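Non-ribosomal peptide synthetase (Methanobrevibacter ruminantium, PDB 6VTJ) probably carries a thioester-bound peptide on its phosphopantetheine arm and releases it reductively, through a carrier domain joined to an NAD(P)H-dependent reductase domain. Local coordinates at residues V10-R15 / E19-F24; D184-G187 / I191-E194; D401-N404 / G409-E412. All coordinates share one frame; numbering follows the deposited sequence.

Interaction 1: residues V10-R15 / E19-F24; sequences VAPKTR and EICAIF
Arg15 and Glu19 lie one helical turn apart, and Glu19 N donates to Arg15 O over 2.9 Å with an N-H...O angle of 155°, the regular bond of the first turn of helix 15-28. Their side chains run outward from this bond. Glu19 CG passes 3.3 Å from Arg15 O, and the extended chain beyond it takes OE2 toward the guanidinium. Arg15 bends at chi3 (56°), which turns NH1 back toward the acid. The two planes stand nearly perpendicular, 80° apart, and Glu19 OE2 lies well out of the guanidinium plane, 3.9 Å from Arg15 NH1; the salt bridge is therefore long and purely one of charge, with no N-H aimed at the oxygen. A water does the directional work, accepting from Arg15 NH1 at 2.8 Å and donating to Glu19 OE2 at 2.7 Å. The other oxygen, OE1, bonds to Tyr61 OH, so both ends of the carboxylate are held. Helix 15-28 is the first helix of the carrier domain, a small helical bundle of the phosphopantetheine-binding family. Thr14 is its N-cap: the hydroxyl caps a backbone N of the first turn, while Glu17 accepts from Thr14 N, a pattern consistent with a capping box. Before the cap the chain runs back beside the helix, and Pro12 puts CB and CG each 4.1 Å from Cys21 SG. A proline suits this non-helical lead-in, its rigid ring offering an apolar surface, and the small, polarisable thiol fits against it, where Val35 and Pro74 also touch Cys21.

Interaction 2: residues D184-G187 / I191-E194; sequences DLVG and IPIE
Pro192 meets Val186 with the CG-CD side of its ring: Val186 CG1 is 3.9 Å from Pro192 CG and 4.0 Å from Pro192 CD. The other flat group is the Gly187 carbonyl: Ile191 CD1 stands over its face, almost straight above the carbon, with CD1 to Gly187 C at 4.4 Å. These contacts are apolar, and no hydrogen bond joins the two segments. Val186 CG1 is anti to its own nitrogen (chi1 173°), and this rotation sends that methyl forward to the proline. Ile191 starts out pointing away from residues 184-187, but chi1 of -34°, well short of a staggered value, and a further bend at chi2 bring CD1 round to the glycine. Both pairs close the return of a beta-alpha-beta crossover in a Rossmann-type fold: the chain leaves strand 154-158, passes through helix 166-177, and comes back by way of residues 184-187 into strand 190-194 at one edge of the large, mainly parallel sheet. Ile191 and Ile193 make their backbone hydrogen bonds to strand 154-158, whereas Pro192, between them, has no N-H to offer; a proline is therefore probably tolerated at this edge position. Its ring also touches Cys166 and Gln167, and Val186 rests on Gln167 and Ile171, so a beta-branched aliphatic residue and a ring together meet the start of helix 166-177. Gly187 has a phi of 107°, at which any CB would press against the carbonyl O of Val186, so glycine suits this turn into the strand.

Interaction 3: residues D401-N404 / G409-E412; sequences DALN and GIEE
Asn404 reaches across to Ile410 with a side-chain amide that imitates a backbone peptide group, the bidentate pairing that ties the C-terminal part of helix 396-403 to the approach to strand 411-412 of the reductase domain. From Asn404 CB, which only carries the turn, the side chain swings so that CG is anti to the carbonyl carbon (chi1 -83°), which brings the amide up to Ile410, with Asn404 CG 3.5 Å from Ile410 N. At one branch Asn404 OD1 accepts from Ile410 N at 2.8 Å, the donor tilted moderately out of the carbonyl plane. The same Asn404 OD1 rests 3.5 Å from Ile410 CB. OD1 is also close to Gly409 N, but the angle there is too poor for a bond; that N-H instead donates to a water, which in turn donates to Asn404 O. At the other branch Asn404 ND2 donates to Ile410 O over 2.9 Å. A leucine in this position would probably leave Ile410 N and O without these partners, and the turn between helix and strand would lose its main polar tie. Gly409 takes a positive phi of 62°, easily adopted without a side chain. Beside the amide, Ile410 CD1 meets Leu403 CD1 at 4.0 Å. These branched aliphatic residues suit a buried seam: Leu403 packs on Ile343 and Phe481, Ile410 on Ile346 and Lys347 of helix 338-349. Glu411, pointing away, pairs its backbone with Gly350 and Met352. The ND2 bond is nearly straight, its N-H...O angle 172°, with ND2 in the carbonyl plane of Ile410 on a lone pair.

Overall arrangement
The three contacts are local closures in separate parts of the chain, with centres 43 to 55 Å apart, and none touches another. Interaction 1 belongs to the carrier domain, interactions 2 and 3 to the reductase, where they hold different elements: the entry to the edge strand of the large Rossmann-type sheet, and the link from a helix to one strand of a separate two-stranded sheet. Interaction 2 is a surface contact and wholly apolar. The others are partly buried, but divide their chemistry differently. Interaction 1 couples a solvent-bridged charge pair with a small apolar touch beside a helix start; interaction 3 relies on uncharged side-chain-to-backbone hydrogen bonds together with a buried aliphatic pair beside a helix.

Interaction 1: residues V10-R15 / E19-F24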
ATOM      1  N   VAL A  10     -13.342  19.102  29.148  1.00 56.69           N
ATOM      2  CA  VAL A  10     -14.325  20.136  28.856  1.00 47.72           C
ATOM      3  C   VAL A  10     -15.682  19.459  28.775  1.00 48.51           C
ATOM      4  O   VAL A  10     -15.841  18.457  28.064  1.00 45.67           O
ATOM      5  CB  VAL A  10     -13.998  20.869  27.542  1.00 49.04           C
ATOM      6  CG1 VAL A  10     -14.856  22.095  27.399  1.00 40.69           C
ATOM      7  CG2 VAL A  10     -12.532  21.244  27.496  1.00 53.20           C
ATOM      8  N   ALA A  11     -16.654  19.988  29.500  1.00 41.75           N
ATOM      9  CA  ALA A  11     -17.993  19.443  29.395  1.00 42.40           C
ATOM     10  C   ALA A  11     -18.572  19.748  28.014  1.00 39.97           C
ATOM     11  O   ALA A  11     -18.336  20.830  27.462  1.00 43.61           O
ATOM     12  CB  ALA A  11     -18.889  20.024  30.486  1.00 43.70           C
ATOM     13  N   PRO A  12     -19.306  18.815  27.418  1.00 40.44           N
ATOM     14  CA  PRO A  12     -20.014  19.127  26.174  1.00 41.99           C
ATOM     15  C   PRO A  12     -21.072  20.201  26.402  1.00 42.66           C
ATOM     16  O   PRO A  12     -21.680  20.285  27.471  1.00 38.02           O
ATOM     17  CB  PRO A  12     -20.646  17.787  25.775  1.00 42.36           C
ATOM     18  CG  PRO A  12     -20.574  16.922  27.015  1.00 41.84           C
ATOM     19  CD  PRO A  12     -19.410  17.393  27.794  1.00 41.23           C
ATOM     20  N   LYS A  13     -21.284  21.033  25.379  1.00 41.50           N
ATOM     21  CA  LYS A  13     -22.324  22.056  25.420  1.00 41.93           C
ATOM     22  C   LYS A  13     -23.595  21.600  24.709  1.00 42.49           C
ATOM     23  O   LYS A  13     -24.635  21.441  25.353  1.00 46.96           O
ATOM     24  CB  LYS A  13     -21.809  23.374  24.830  1.00 38.89           C
ATOM     25  N   THR A  14     -23.534  21.355  23.402  1.00 41.98           N
ATOM     26  CA  THR A  14     -24.746  21.056  22.651  1.00 38.26           C
ATOM     27  C   THR A  14     -25.124  19.584  22.805  1.00 37.34           C
ATOM     28  O   THR A  14     -24.332  18.760  23.267  1.00 41.57           O
ATOM     29  CB  THR A  14     -24.560  21.395  21.179  1.00 40.09           C
ATOM     30  OG1 THR A  14     -23.849  20.328  20.554  1.00 41.80           O
ATOM     31  CG2 THR A  14     -23.756  22.660  21.025  1.00 34.81           C
ATOM     32  N   ARG A  15     -26.363  19.249  22.420  1.00 35.50           N
ATOM     33  CA  ARG A  15     -26.827  17.873  22.604  1.00 39.46           C
ATOM     34  C   ARG A  15     -26.131  16.917  21.636  1.00 38.21           C
ATOM     35  O   ARG A  15     -25.895  15.744  21.973  1.00 40.63           O
ATOM     36  CB  ARG A  15     -28.354  17.789  22.453  1.00 36.41           C
ATOM     37  CG  ARG A  15     -28.933  16.415  22.843  1.00 34.35           C
ATOM     38  CD  ARG A  15     -30.437  16.420  23.181  1.00 36.24           C
ATOM     39  NE  ARG A  15     -31.277  16.951  22.101  1.00 42.09           N
ATOM     40  CZ  ARG A  15     -32.011  16.210  21.270  1.00 39.96           C
ATOM     41  NH1 ARG A  15     -32.023  14.887  21.383  1.00 39.88           N
ATOM     42  NH2 ARG A  15     -32.747  16.793  20.328  1.00 37.59           N
ATOM     43  N   GLU A  19     -24.092  13.557  22.676  1.00 35.57           N
ATOM     44  CA  GLU A  19     -24.259  12.234  22.075  1.00 38.29           C
ATOM     45  C   GLU A  19     -22.921  11.649  21.633  1.00 37.40           C
ATOM     46  O   GLU A  19     -22.653  10.456  21.837  1.00 35.11           O
ATOM     47  CB  GLU A  19     -25.212  12.300  20.877  1.00 35.76           C
ATOM     48  CG  GLU A  19     -26.655  12.647  21.222  1.00 40.39           C
ATOM     49  CD  GLU A  19     -27.536  12.851  19.994  1.00 48.60           C
ATOM     50  OE1 GLU A  19     -27.039  12.666  18.857  1.00 50.15           O
ATOM     51  OE2 GLU A  19     -28.731  13.193  20.163  1.00 50.27           O
ATOM     52  N   ILE A  20     -22.067  12.470  21.024  1.00 34.41           N
ATOM     53  CA  ILE A  20     -20.814  11.914  20.512  1.00 35.90           C
ATOM     54  C   ILE A  20     -19.863  11.592  21.664  1.00 39.25           C
ATOM     55  O   ILE A  20     -19.155  10.575  21.637  1.00 36.51           O
ATOM     56  CB  ILE A  20     -20.189  12.854  19.466  1.00 36.92           C
ATOM     57  CG1 ILE A  20     -21.100  12.930  18.234  1.00 33.25           C
ATOM     58  CG2 ILE A  20     -18.817  12.360  19.052  1.00 36.19           C
ATOM     59  CD1 ILE A  20     -20.852  14.161  17.361  1.00 39.09           C
ATOM     60  N   CYS A  21     -19.855  12.423  22.709  1.00 35.25           N
ATOM     61  CA  CYS A  21     -19.098  12.079  23.907  1.00 39.02           C
ATOM     62  C   CYS A  21     -19.580  10.772  24.508  1.00 38.48           C
ATOM     63  O   CYS A  21     -18.765   9.938  24.926  1.00 40.24           O
ATOM     64  CB  CYS A  21     -19.212  13.187  24.949  1.00 39.24           C
ATOM     65  SG  CYS A  21     -18.252  14.626  24.577  1.00 40.56           S
ATOM     66  N   ALA A  22     -20.904  10.579  24.580  1.00 34.52           N
ATOM     67  CA  ALA A  22     -21.412   9.355  25.191  1.00 37.52           C
ATOM     68  C   ALA A  22     -21.039   8.141  24.359  1.00 38.57           C
ATOM     69  O   ALA A  22     -20.756   7.068  24.907  1.00 38.24           O
ATOM     70  CB  ALA A  22     -22.927   9.428  25.371  1.00 39.50           C
ATOM     71  N   ILE A  23     -21.040   8.290  23.031  1.00 39.10           N
ATOM     72  CA  ILE A  23     -20.644   7.181  22.167  1.00 37.26           C
ATOM     73  C   ILE A  23     -19.169   6.838  22.373  1.00 38.11           C
ATOM     74  O   ILE A  23     -18.814   5.665  22.544  1.00 36.77           O
ATOM     75  CB  ILE A  23     -20.955   7.508  20.697  1.00 39.84           C
ATOM     76  CG1 ILE A  23     -22.467   7.616  20.489  1.00 39.68           C
ATOM     77  CG2 ILE A  23     -20.382   6.440  19.819  1.00 40.25           C
ATOM     78  CD1 ILE A  23     -22.869   8.115  19.132  1.00 36.39           C
ATOM     79  N   PHE A  24     -18.288   7.847  22.332  1.00 37.20           N
ATOM     80  CA  PHE A  24     -16.888   7.624  22.689  1.00 37.51           C
ATOM     81  C   PHE A  24     -16.787   6.812  23.972  1.00 37.85           C
ATOM     82  O   PHE A  24     -16.136   5.764  24.013  1.00 42.00           O
ATOM     83  CB  PHE A  24     -16.149   8.949  22.883  1.00 37.77           C
ATOM     84  CG  PHE A  24     -15.591   9.563  21.625  1.00 33.45           C
ATOM     85  CD1 PHE A  24     -16.280   9.507  20.426  1.00 31.92           C
ATOM     86  CD2 PHE A  24     -14.384  10.253  21.666  1.00 35.54           C
ATOM     87  CE1 PHE A  24     -15.773  10.109  19.276  1.00 34.93           C
ATOM     88  CE2 PHE A  24     -13.865  10.854  20.530  1.00 35.56           C
ATOM     89  CZ  PHE A  24     -14.565  10.787  19.329  1.00 39.56           C
TER
HETATM   90  O   HOH W   1     -30.098  13.138  22.495  1.00 39.22           O

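Interaction 2: residues D184-G187 / I191-E194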
ATOM      1  N   ASP A 184      21.115 -21.852   5.401  1.00 33.70           N
ATOM      2  CA  ASP A 184      22.532 -22.044   5.142  1.00 35.97           C
ATOM      3  C   ASP A 184      23.110 -20.989   4.215  1.00 32.88           C
ATOM      4  O   ASP A 184      24.333 -20.890   4.108  1.00 40.36           O
ATOM      5  CB  ASP A 184      22.772 -23.445   4.574  1.00 39.62           C
ATOM      6  CG  ASP A 184      21.876 -23.764   3.394  1.00 44.57           C
ATOM      7  OD1 ASP A 184      20.682 -23.368   3.402  1.00 40.16           O
ATOM      8  OD2 ASP A 184      22.375 -24.425   2.454  1.00 46.36           O
ATOM      9  N   LEU A 185      22.282 -20.190   3.556  1.00 31.95           N
ATOM     10  CA  LEU A 185      22.846 -19.090   2.788  1.00 34.43           C
ATOM     11  C   LEU A 185      23.089 -17.858   3.642  1.00 31.36           C
ATOM     12  O   LEU A 185      23.800 -16.952   3.206  1.00 35.56           O
ATOM     13  CB  LEU A 185      21.939 -18.747   1.605  1.00 35.25           C
ATOM     14  CG  LEU A 185      21.718 -19.901   0.621  1.00 38.49           C
ATOM     15  CD1 LEU A 185      21.037 -19.404  -0.642  1.00 41.13           C
ATOM     16  CD2 LEU A 185      23.051 -20.543   0.286  1.00 42.10           C
ATOM     17  N   VAL A 186      22.513 -17.802   4.842  1.00 33.48           N
ATOM     18  CA  VAL A 186      22.751 -16.673   5.739  1.00 35.22           C
ATOM     19  C   VAL A 186      24.194 -16.724   6.203  1.00 34.36           C
ATOM     20  O   VAL A 186      24.634 -17.714   6.803  1.00 33.41           O
ATOM     21  CB  VAL A 186      21.780 -16.695   6.928  1.00 31.53           C
ATOM     22  CG1 VAL A 186      22.140 -15.629   7.935  1.00 32.21           C
ATOM     23  CG2 VAL A 186      20.343 -16.502   6.422  1.00 29.96           C
ATOM     24  N   GLY A 187      24.939 -15.663   5.919  1.00 38.48           N
ATOM     25  CA  GLY A 187      26.368 -15.629   6.127  1.00 38.55           C
ATOM     26  C   GLY A 187      27.175 -15.696   4.849  1.00 36.83           C
ATOM     27  O   GLY A 187      28.343 -15.307   4.857  1.00 43.26           O
ATOM     28  N   ILE A 191      23.116 -11.345   3.925  1.00 28.08           N
ATOM     29  CA  ILE A 191      23.791 -10.619   5.000  1.00 35.71           C
ATOM     30  C   ILE A 191      22.775  -9.830   5.822  1.00 31.72           C
ATOM     31  O   ILE A 191      22.290  -8.786   5.372  1.00 34.33           O
ATOM     32  CB  ILE A 191      24.884  -9.689   4.447  1.00 33.76           C
ATOM     33  CG1 ILE A 191      25.543 -10.315   3.224  1.00 32.76           C
ATOM     34  CG2 ILE A 191      25.933  -9.415   5.514  1.00 31.76           C
ATOM     35  CD1 ILE A 191      26.301 -11.588   3.551  1.00 39.58           C
ATOM     36  N   PRO A 192      22.409 -10.299   7.013  1.00 35.73           N
ATOM     37  CA  PRO A 192      21.540  -9.497   7.891  1.00 33.54           C
ATOM     38  C   PRO A 192      22.281  -8.284   8.449  1.00 35.00           C
ATOM     39  O   PRO A 192      23.398  -8.404   8.950  1.00 38.14           O
ATOM     40  CB  PRO A 192      21.158 -10.481   9.007  1.00 37.42           C
ATOM     41  CG  PRO A 192      21.401 -11.853   8.426  1.00 33.00           C
ATOM     42  CD  PRO A 192      22.567 -11.685   7.490  1.00 33.85           C
ATOM     43  N   ILE A 193      21.639  -7.117   8.381  1.00 35.51           N
ATOM     44  CA  ILE A 193      22.194  -5.862   8.883  1.00 37.88           C
ATOM     45  C   ILE A 193      21.190  -5.257   9.864  1.00 38.93           C
ATOM     46  O   ILE A 193      20.050  -4.950   9.485  1.00 39.41           O
ATOM     47  CB  ILE A 193      22.497  -4.865   7.746  1.00 38.14           C
ATOM     48  CG1 ILE A 193      23.395  -5.494   6.694  1.00 38.25           C
ATOM     49  CG2 ILE A 193      23.176  -3.623   8.295  1.00 42.07           C
ATOM     50  CD1 ILE A 193      24.831  -5.608   7.127  1.00 36.72           C
ATOM     51  N   GLU A 194      21.610  -5.068  11.113  1.00 36.35           N
ATOM     52  CA  GLU A 194      20.734  -4.429  12.082  1.00 36.67           C
ATOM     53  C   GLU A 194      20.566  -2.964  11.714  1.00 35.52           C
ATOM     54  O   GLU A 194      21.550  -2.217  11.636  1.00 39.14           O
ATOM     55  CB  GLU A 194      21.289  -4.564  13.494  1.00 34.05           C
ATOM     56  CG  GLU A 194      20.274  -4.171  14.575  1.00 37.60           C
ATOM     57  CD  GLU A 194      20.717  -4.566  15.981  1.00 49.52           C
ATOM     58  OE1 GLU A 194      21.741  -4.028  16.468  1.00 49.85           O
TER

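Interaction 3: residues D401-N404 / G409-E412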
ATOM      1  N   ASP A 401     -17.639 -15.612  -8.044  1.00 27.52           N
ATOM      2  CA  ASP A 401     -17.786 -16.938  -8.637  1.00 30.85           C
ATOM      3  C   ASP A 401     -16.866 -17.933  -7.955  1.00 35.91           C
ATOM      4  O   ASP A 401     -17.273 -19.067  -7.669  1.00 36.49           O
ATOM      5  CB  ASP A 401     -17.502 -16.908 -10.141  1.00 32.07           C
ATOM      6  CG  ASP A 401     -18.599 -16.204 -10.938  1.00 36.41           C
ATOM      7  OD1 ASP A 401     -19.656 -15.869 -10.349  1.00 37.48           O
ATOM      8  OD2 ASP A 401     -18.385 -15.951 -12.148  1.00 39.63           O
ATOM      9  N   ALA A 402     -15.620 -17.521  -7.677  1.00 29.92           N
ATOM     10  CA  ALA A 402     -14.707 -18.401  -6.939  1.00 34.76           C
ATOM     11  C   ALA A 402     -15.179 -18.646  -5.501  1.00 34.36           C
ATOM     12  O   ALA A 402     -15.099 -19.772  -4.994  1.00 33.83           O
ATOM     13  CB  ALA A 402     -13.299 -17.812  -6.944  1.00 27.63           C
ATOM     14  N   LEU A 403     -15.648 -17.604  -4.817  1.00 32.31           N
ATOM     15  CA  LEU A 403     -16.075 -17.778  -3.430  1.00 31.82           C
ATOM     16  C   LEU A 403     -17.303 -18.678  -3.332  1.00 33.04           C
ATOM     17  O   LEU A 403     -17.425 -19.468  -2.392  1.00 36.82           O
ATOM     18  CB  LEU A 403     -16.365 -16.428  -2.791  1.00 34.98           C
ATOM     19  CG  LEU A 403     -15.163 -15.753  -2.149  1.00 33.71           C
ATOM     20  CD1 LEU A 403     -15.594 -14.397  -1.618  1.00 34.60           C
ATOM     21  CD2 LEU A 403     -14.576 -16.640  -1.050  1.00 33.53           C
ATOM     22  N   ASN A 404     -18.217 -18.597  -4.294  1.00 31.43           N
ATOM     23  CA  ASN A 404     -19.437 -19.396  -4.198  1.00 34.63           C
ATOM     24  C   ASN A 404     -19.204 -20.895  -4.380  1.00 37.28           C
ATOM     25  O   ASN A 404     -20.120 -21.679  -4.105  1.00 35.17           O
ATOM     26  CB  ASN A 404     -20.471 -18.908  -5.212  1.00 32.27           C
ATOM     27  CG  ASN A 404     -21.248 -17.727  -4.708  1.00 33.42           C
ATOM     28  OD1 ASN A 404     -21.225 -17.429  -3.516  1.00 32.46           O
ATOM     29  ND2 ASN A 404     -21.947 -17.041  -5.605  1.00 36.10           N
ATOM     30  N   GLY A 409     -23.122 -18.707  -1.367  1.00 38.81           N
ATOM     31  CA  GLY A 409     -24.371 -18.185  -1.904  1.00 37.40           C
ATOM     32  C   GLY A 409     -24.435 -16.681  -2.081  1.00 39.25           C
ATOM     33  O   GLY A 409     -25.523 -16.099  -1.975  1.00 34.91           O
ATOM     34  N   ILE A 410     -23.303 -16.036  -2.374  1.00 35.62           N
ATOM     35  CA  ILE A 410     -23.271 -14.586  -2.546  1.00 32.92           C
ATOM     36  C   ILE A 410     -23.949 -14.207  -3.855  1.00 32.82           C
ATOM     37  O   ILE A 410     -23.713 -14.831  -4.896  1.00 36.16           O
ATOM     38  CB  ILE A 410     -21.817 -14.092  -2.513  1.00 33.59           C
ATOM     39  CG1 ILE A 410     -21.155 -14.462  -1.177  1.00 30.34           C
ATOM     40  CG2 ILE A 410     -21.734 -12.575  -2.870  1.00 31.16           C
ATOM     41  CD1 ILE A 410     -19.620 -14.512  -1.264  1.00 31.69           C
ATOM     42  N   GLU A 411     -24.796 -13.175  -3.811  1.00 33.63           N
ATOM     43  CA  GLU A 411     -25.626 -12.775  -4.945  1.00 33.28           C
ATOM     44  C   GLU A 411     -25.314 -11.342  -5.355  1.00 32.44           C
ATOM     45  O   GLU A 411     -25.071 -10.480  -4.501  1.00 31.46           O
ATOM     46  CB  GLU A 411     -27.137 -12.891  -4.606  1.00 31.64           C
ATOM     47  CG  GLU A 411     -27.659 -14.332  -4.484  1.00 34.65           C
ATOM     48  CD  GLU A 411     -29.164 -14.400  -4.212  1.00 37.72           C
ATOM     49  N   GLU A 412     -25.314 -11.084  -6.661  1.00 31.02           N
ATOM     50  CA  GLU A 412     -25.353  -9.705  -7.144  1.00 29.53           C
ATOM     51  C   GLU A 412     -26.787  -9.209  -7.052  1.00 31.86           C
ATOM     52  O   GLU A 412     -27.705  -9.844  -7.579  1.00 34.62           O
ATOM     53  CB  GLU A 412     -24.838  -9.596  -8.575  1.00 30.19           C
ATOM     54  CG  GLU A 412     -24.825  -8.151  -9.142  1.00 31.09           C
ATOM     55  CD  GLU A 412     -24.298  -8.090 -10.581  1.00 34.06           C
ATOM     56  OE1 GLU A 412     -23.668  -9.072 -11.042  1.00 32.20           O
ATOM     57  OE2 GLU A 412     -24.519  -7.062 -11.258  1.00 35.07           O
TER
HETATM   58  O   HOH W   2     -22.616 -20.878  -3.383  1.00 37.09           O